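Side-chain contacts in putative DNA binding protein (Bacteroides thetaiotaomicron VPI-5482, PDB 3HTN), which is of unknown function but binds metal ions and, as a PCC-domain protein, may bind DNA: residues Tyr9-Ile14 and Lys37-Leu42; Ser86-Gln91 and Gly141-Asp146. All blocks are in the same frame, centred on the assembly; numbering follows the deposited sequence.

Contact 1. Residues Tyr9-Ile14 and Lys37-Leu42; sequences YSYKKI and KEKGIL
Tyr9 and Glu38 bring strand 9-14 and the C-terminal end of helix 28-39 together at long range: their CA atoms, the nearest across the contact, stand 11.3 Å apart, so long side chains alone bridge the gap. The helix closes here in a Schellman motif, with Gly40 at positive phi and its N hydrogen-bonded to Lys37 O at 3.1 Å. Glu38 reaches out with CG anti to its backbone N (chi1 179°) and the chain extended beyond, which carries OE1 to the edge of the Tyr9 ring, in its plane. Tyr9 OH donates to OE1 of Glu38 at 2.4 Å, shorter than usual, so the exact length is doubtful and no strength should be read from it; ring and carboxylate planes are 33° apart. Lys39 instead bends at chi2 (-62°) and meets Tyr11 from the opposite direction; its NZ donates to Tyr11 OH at 2.6 Å, while its CE lies 3.3 Å from Tyr11 CZ. A water in the Tyr11 ring plane is 3.0 Å from Tyr11 OH and donates to OE2 of Glu38 at 2.6 Å. Both tyrosine rings also meet Phe35, on the same helix, edge-to-face. The Glu38 carboxylate is thus approached by Tyr9 OH, with that reservation, and by the water. Lys39 would probably polarise the Tyr11 hydroxyl, which, with the water, connects Lys39 to Glu38, while Tyr9 meets the acid alone.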
loop_
_atom_site.group_PDB
_atom_site.type_symbol
_atom_site.label_atom_id
_atom_site.label_comp_id
_atom_site.label_asym_id
_atom_site.label_seq_id
_atom_site.Cartn_x
_atom_site.Cartn_y
_atom_site.Cartn_z
ATOM N N TYR A 9 -1.037 -9.607 20.646
ATOM C CA TYR A 9 0.022 -8.941 19.901
ATOM C C TYR A 9 1.118 -8.452 20.821
ATOM O O TYR A 9 0.936 -8.375 22.048
ATOM C CB TYR A 9 -0.557 -7.716 19.153
ATOM C CG TYR A 9 -1.370 -6.818 20.042
ATOM C CD1 TYR A 9 -0.759 -5.937 20.945
ATOM C CD2 TYR A 9 -2.763 -6.889 20.037
ATOM C CE1 TYR A 9 -1.519 -5.167 21.811
ATOM C CE2 TYR A 9 -3.527 -6.112 20.892
ATOM C CZ TYR A 9 -2.902 -5.248 21.762
ATOM O OH TYR A 9 -3.678 -4.486 22.609
ATOM N N SER A 10 2.266 -8.145 20.220
ATOM C CA SER A 10 3.364 -7.440 20.877
ATOM C C SER A 10 3.650 -6.239 19.981
ATOM O O SER A 10 3.400 -6.285 18.768
ATOM C CB SER A 10 4.596 -8.327 21.049
ATOM O OG SER A 10 5.111 -8.767 19.808
ATOM N N TYR A 11 4.185 -5.171 20.559
ATOM C CA TYR A 11 4.396 -3.938 19.823
ATOM C C TYR A 11 5.612 -3.151 20.289
ATOM O O TYR A 11 6.143 -3.400 21.366
ATOM C CB TYR A 11 3.150 -3.055 19.907
ATOM C CG TYR A 11 2.908 -2.550 21.289
ATOM C CD1 TYR A 11 2.171 -3.301 22.192
ATOM C CD2 TYR A 11 3.411 -1.324 21.700
ATOM C CE1 TYR A 11 1.954 -2.860 23.472
ATOM C CE2 TYR A 11 3.202 -0.870 22.990
ATOM C CZ TYR A 11 2.470 -1.651 23.867
ATOM O OH TYR A 11 2.236 -1.214 25.142
ATOM N N LYS A 12 6.028 -2.203 19.450
ATOM C CA LYS A 12 7.072 -1.252 19.777
ATOM C C LYS A 12 6.629 0.139 19.359
ATOM O O LYS A 12 6.289 0.359 18.215
ATOM C CB LYS A 12 8.383 -1.611 19.074
ATOM C CG LYS A 12 9.545 -0.693 19.392
ATOM C CD LYS A 12 10.783 -1.174 18.657
ATOM C CE LYS A 12 11.965 -0.279 18.951
ATOM N NZ LYS A 12 12.298 -0.261 20.406
ATOM N N LYS A 13 6.657 1.080 20.292
ATOM C CA LYS A 13 6.305 2.454 19.985
ATOM C C LYS A 13 7.506 3.200 19.448
ATOM O O LYS A 13 8.567 3.207 20.082
ATOM C CB LYS A 13 5.799 3.172 21.232
ATOM C CG LYS A 13 5.219 4.547 20.960
ATOM C CD LYS A 13 4.608 5.119 22.238
ATOM C CE LYS A 13 4.021 6.505 22.005
ATOM N NZ LYS A 13 5.084 7.496 21.641
ATOM N N ILE A 14 7.330 3.864 18.310
ATOM C CA ILE A 14 8.394 4.673 17.694
ATOM C C ILE A 14 7.774 5.994 17.269
ATOM O O ILE A 14 7.172 6.084 16.208
ATOM C CB ILE A 14 9.060 4.024 16.483
ATOM C CG1 ILE A 14 9.608 2.633 16.822
ATOM C CG2 ILE A 14 10.223 4.942 16.024
ATOM C CD1 ILE A 14 10.222 1.913 15.651
ATOM N N LYS A 37 -7.814 0.285 20.588
ATOM C CA LYS A 37 -8.578 0.559 21.795
ATOM C C LYS A 37 -7.629 0.709 22.988
ATOM O O LYS A 37 -7.723 1.678 23.751
ATOM C CB LYS A 37 -9.597 -0.550 22.047
ATOM C CG LYS A 37 -10.441 -0.322 23.300
ATOM C CD LYS A 37 -11.572 -1.322 23.438
ATOM C CE LYS A 37 -12.259 -1.160 24.803
ATOM N NZ LYS A 37 -13.426 -2.076 24.939
ATOM N N GLU A 38 -6.707 -0.241 23.150
ATOM C CA GLU A 38 -5.741 -0.198 24.254
ATOM C C GLU A 38 -4.949 1.111 24.264
ATOM O O GLU A 38 -4.710 1.694 25.333
ATOM C CB GLU A 38 -4.746 -1.368 24.171
ATOM C CG GLU A 38 -3.695 -1.336 25.292
ATOM C CD GLU A 38 -2.559 -2.374 25.189
ATOM O OE1 GLU A 38 -2.551 -3.229 24.278
ATOM O OE2 GLU A 38 -1.662 -2.322 26.075
ATOM N N LYS A 39 -4.534 1.560 23.086
ATOM C CA LYS A 39 -3.703 2.754 22.957
ATOM C C LYS A 39 -4.502 4.040 22.787
ATOM O O LYS A 39 -3.909 5.114 22.706
ATOM C CB LYS A 39 -2.682 2.582 21.829
ATOM C CG LYS A 39 -1.702 1.429 22.057
ATOM C CD LYS A 39 -0.874 1.664 23.324
ATOM C CE LYS A 39 0.160 0.630 23.573
ATOM N NZ LYS A 39 0.891 0.945 24.850
ATOM N N GLY A 40 -5.827 3.949 22.819
ATOM C CA GLY A 40 -6.687 5.124 22.720
ATOM C C GLY A 40 -6.523 5.879 21.419
ATOM O O GLY A 40 -6.610 7.104 21.405
ATOM N N ILE A 41 -6.301 5.154 20.320
ATOM C CA ILE A 41 -6.032 5.800 19.041
ATOM C C ILE A 41 -7.362 6.260 18.454
ATOM O O ILE A 41 -8.260 5.464 18.230
ATOM C CB ILE A 41 -5.312 4.882 18.076
ATOM C CG1 ILE A 41 -3.953 4.493 18.658
ATOM C CG2 ILE A 41 -5.125 5.592 16.763
ATOM C CD1 ILE A 41 -3.162 3.511 17.829
ATOM N N LEU A 42 -7.470 7.561 18.238
ATOM C CA LEU A 42 -8.710 8.166 17.761
ATOM C C LEU A 42 -8.827 8.131 16.246
ATOM O O LEU A 42 -9.929 8.011 15.708
ATOM C CB LEU A 42 -8.770 9.614 18.256
ATOM C CG LEU A 42 -8.665 9.830 19.767
ATOM C CD1 LEU A 42 -8.639 11.309 20.066
ATOM C CD2 LEU A 42 -9.832 9.133 20.443
HETATM O O HOH W 1 0.664 -3.254 26.711
#

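Contact 2. Residues Ser86-Gln91 and Gly141-Asp146; sequences SSMNEQ and GLNIYD. With SO4 (sulfate ion), chain G.
Beside the metal-binding region, the hairpin turn that joins strands 76-88 and 91-101 faces the C-terminal strand 142-146, and Met88, a selenomethionine, packs against Asn143 there. The strands are not backbone-paired: the CA atoms of Ser86 and Tyr145 are 8.3 Å apart, and no hydrogen bond crosses. The chi1 of -172° swings the Met88 chain away from its own N, and the extended remainder carries SE and CE across, at about a right angle to Asn143. SE lies 3.5 Å from Asn143 CG, and CE comes within 3.2 Å of Asn143 OD1, so SE sits over the face of the amide, above CG, with CE over the OD1 side. The other end of that amide is held by a different partner, ND2 being hydrogen-bonded to Tyr93 OH. At the second touching point Ser86 CB meets the edge of the Tyr145 ring near its plane, 4.2 Å from CE1; Ser86 OG is hydrogen-bonded to Arg134 NE, and Arg134 also forms a cation-pi contact with Tyr145. A sulfate, probably from the crystallisation liquor, sits at the type I' turn from Met88 to Gln91: Glu90 N of the turn donates to its O2 at 2.6 Å and Ser87 OG, just before it, to O4 at 2.7 Å, with Arg131 and Ser133 adding further bonds. Asn143 lies about 9 Å from the bound nickel, side chain to ion, and Ser86 about 6 Å from the side chain of His95, a metal ligand. The two strands therefore meet through van der Waals contact, while Asn143 ND2 and Ser86 OG find their partners in Tyr93 and Arg134.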
loop_
_atom_site.group_PDB
_atom_site.type_symbol
_atom_site.label_atom_id
_atom_site.label_comp_id
_atom_site.label_asym_id
_atom_site.label_seq_id
_atom_site.Cartn_x
_atom_site.Cartn_y
_atom_site.Cartn_z
ATOM N N SER A 86 -10.617 5.495 12.735
ATOM C CA SER A 86 -11.464 6.629 13.071
ATOM C C SER A 86 -12.296 6.179 14.263
ATOM O O SER A 86 -11.998 5.137 14.859
ATOM C CB SER A 86 -12.307 7.039 11.842
ATOM O OG SER A 86 -13.043 5.959 11.299
ATOM N N SER A 87 -13.324 6.942 14.633
ATOM C CA SER A 87 -14.246 6.495 15.673
ATOM C C SER A 87 -15.682 6.539 15.169
ATOM O O SER A 87 -16.028 7.320 14.278
ATOM C CB SER A 87 -14.138 7.339 16.950
ATOM O OG SER A 87 -14.402 8.698 16.663
HETATM N N MSE A 88 -16.492 5.649 15.729
HETATM C CA MSE A 88 -17.921 5.630 15.482
HETATM C C MSE A 88 -18.635 5.037 16.692
HETATM O O MSE A 88 -18.182 4.037 17.249
HETATM C CB MSE A 88 -18.194 4.814 14.226
HETATM C CG MSE A 88 -19.588 4.850 13.742
HETATM SE SE MSE A 88 -19.711 4.266 11.887
HETATM C CE MSE A 88 -21.196 5.379 11.646
ATOM N N ASN A 89 -19.748 5.654 17.089
ATOM C CA ASN A 89 -20.586 5.151 18.196
ATOM C C ASN A 89 -19.774 4.745 19.426
ATOM O O ASN A 89 -19.894 3.611 19.914
ATOM C CB ASN A 89 -21.431 3.965 17.707
ATOM N N GLU A 90 -18.909 5.664 19.868
ATOM C CA GLU A 90 -18.045 5.484 21.026
ATOM C C GLU A 90 -17.033 4.309 20.934
ATOM O O GLU A 90 -16.558 3.818 21.962
ATOM C CB GLU A 90 -18.914 5.337 22.291
ATOM N N GLN A 91 -16.684 3.868 19.724
ATOM C CA GLN A 91 -15.801 2.733 19.584
ATOM C C GLN A 91 -14.811 3.021 18.468
ATOM O O GLN A 91 -15.051 3.901 17.628
ATOM C CB GLN A 91 -16.605 1.469 19.268
ATOM C CG GLN A 91 -17.663 1.101 20.344
ATOM N N GLY A 141 -25.835 3.440 2.350
ATOM C CA GLY A 141 -25.633 2.282 3.202
ATOM C C GLY A 141 -24.202 2.112 3.656
ATOM O O GLY A 141 -23.777 0.983 3.913
ATOM N N LEU A 142 -23.454 3.223 3.720
ATOM C CA LEU A 142 -22.046 3.226 4.079
ATOM C C LEU A 142 -21.726 4.244 5.169
ATOM O O LEU A 142 -22.375 5.282 5.289
ATOM C CB LEU A 142 -21.218 3.566 2.860
ATOM C CG LEU A 142 -21.351 2.605 1.680
ATOM C CD1 LEU A 142 -20.536 3.113 0.498
ATOM C CD2 LEU A 142 -20.938 1.191 2.076
ATOM N N ASN A 143 -20.702 3.934 5.945
ATOM C CA ASN A 143 -20.204 4.813 6.983
ATOM C C ASN A 143 -19.131 5.716 6.383
ATOM O O ASN A 143 -18.018 5.287 6.119
ATOM C CB ASN A 143 -19.618 3.977 8.105
ATOM C CG ASN A 143 -20.643 3.090 8.742
ATOM O OD1 ASN A 143 -21.729 3.544 9.064
ATOM N ND2 ASN A 143 -20.292 1.842 8.958
ATOM N N ILE A 144 -19.473 6.983 6.212
ATOM C CA ILE A 144 -18.632 7.943 5.495
ATOM C C ILE A 144 -17.931 8.886 6.458
ATOM O O ILE A 144 -18.510 9.304 7.457
ATOM C CB ILE A 144 -19.521 8.750 4.474
ATOM C CG1 ILE A 144 -20.173 7.812 3.444
ATOM C CG2 ILE A 144 -18.756 9.850 3.733
ATOM C CD1 ILE A 144 -19.218 6.982 2.630
ATOM N N TYR A 145 -16.670 9.200 6.195
ATOM C CA TYR A 145 -15.950 10.157 7.010
ATOM C C TYR A 145 -16.812 11.390 7.295
ATOM O O TYR A 145 -17.458 11.935 6.398
ATOM C CB TYR A 145 -14.674 10.601 6.307
ATOM C CG TYR A 145 -13.430 9.790 6.497
ATOM C CD1 TYR A 145 -13.091 9.225 7.733
ATOM C CD2 TYR A 145 -12.493 9.743 5.475
ATOM C CE1 TYR A 145 -11.888 8.558 7.903
ATOM C CE2 TYR A 145 -11.294 9.107 5.644
ATOM C CZ TYR A 145 -10.999 8.526 6.871
ATOM O OH TYR A 145 -9.796 7.921 7.109
ATOM N N ASP A 146 -16.794 11.828 8.548
ATOM C CA ASP A 146 -17.492 13.035 8.972
ATOM C C ASP A 146 -16.491 13.841 9.786
ATOM O O ASP A 146 -16.154 13.457 10.918
ATOM C CB ASP A 146 -18.722 12.662 9.773
ATOM C CG ASP A 146 -19.590 13.852 10.084
ATOM O OD1 ASP A 146 -19.036 14.946 10.284
ATOM O OD2 ASP A 146 -20.825 13.700 10.118
HETATM S S SO4 G . -18.006 8.765 17.860
HETATM O O1 SO4 G . -19.379 8.589 17.309
HETATM O O2 SO4 G . -17.597 7.504 18.531
HETATM O O3 SO4 G . -17.995 9.835 18.857
HETATM O O4 SO4 G . -17.090 9.249 16.827
#

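Overall arrangement
The two contacts lie in series along the chain, with centres 20 Å apart, and both reach the nine-stranded antiparallel sheet. Contact 1 is a surface contact, joining the outermost strand 9-14 to the end of helix 28-39, away from the metal sites; contact 2 is partly buried and ties the turn end of an inner strand to a separate two-stranded sheet near them. Their chemistry differs accordingly: hydrogen bonds and a bridging water cross contact 1, whereas contact 2 has no hydrogen bond across it and relies on packing. Each also borders another subunit of the trimeric assembly, the second beside 9-14 and the third beside 141-146.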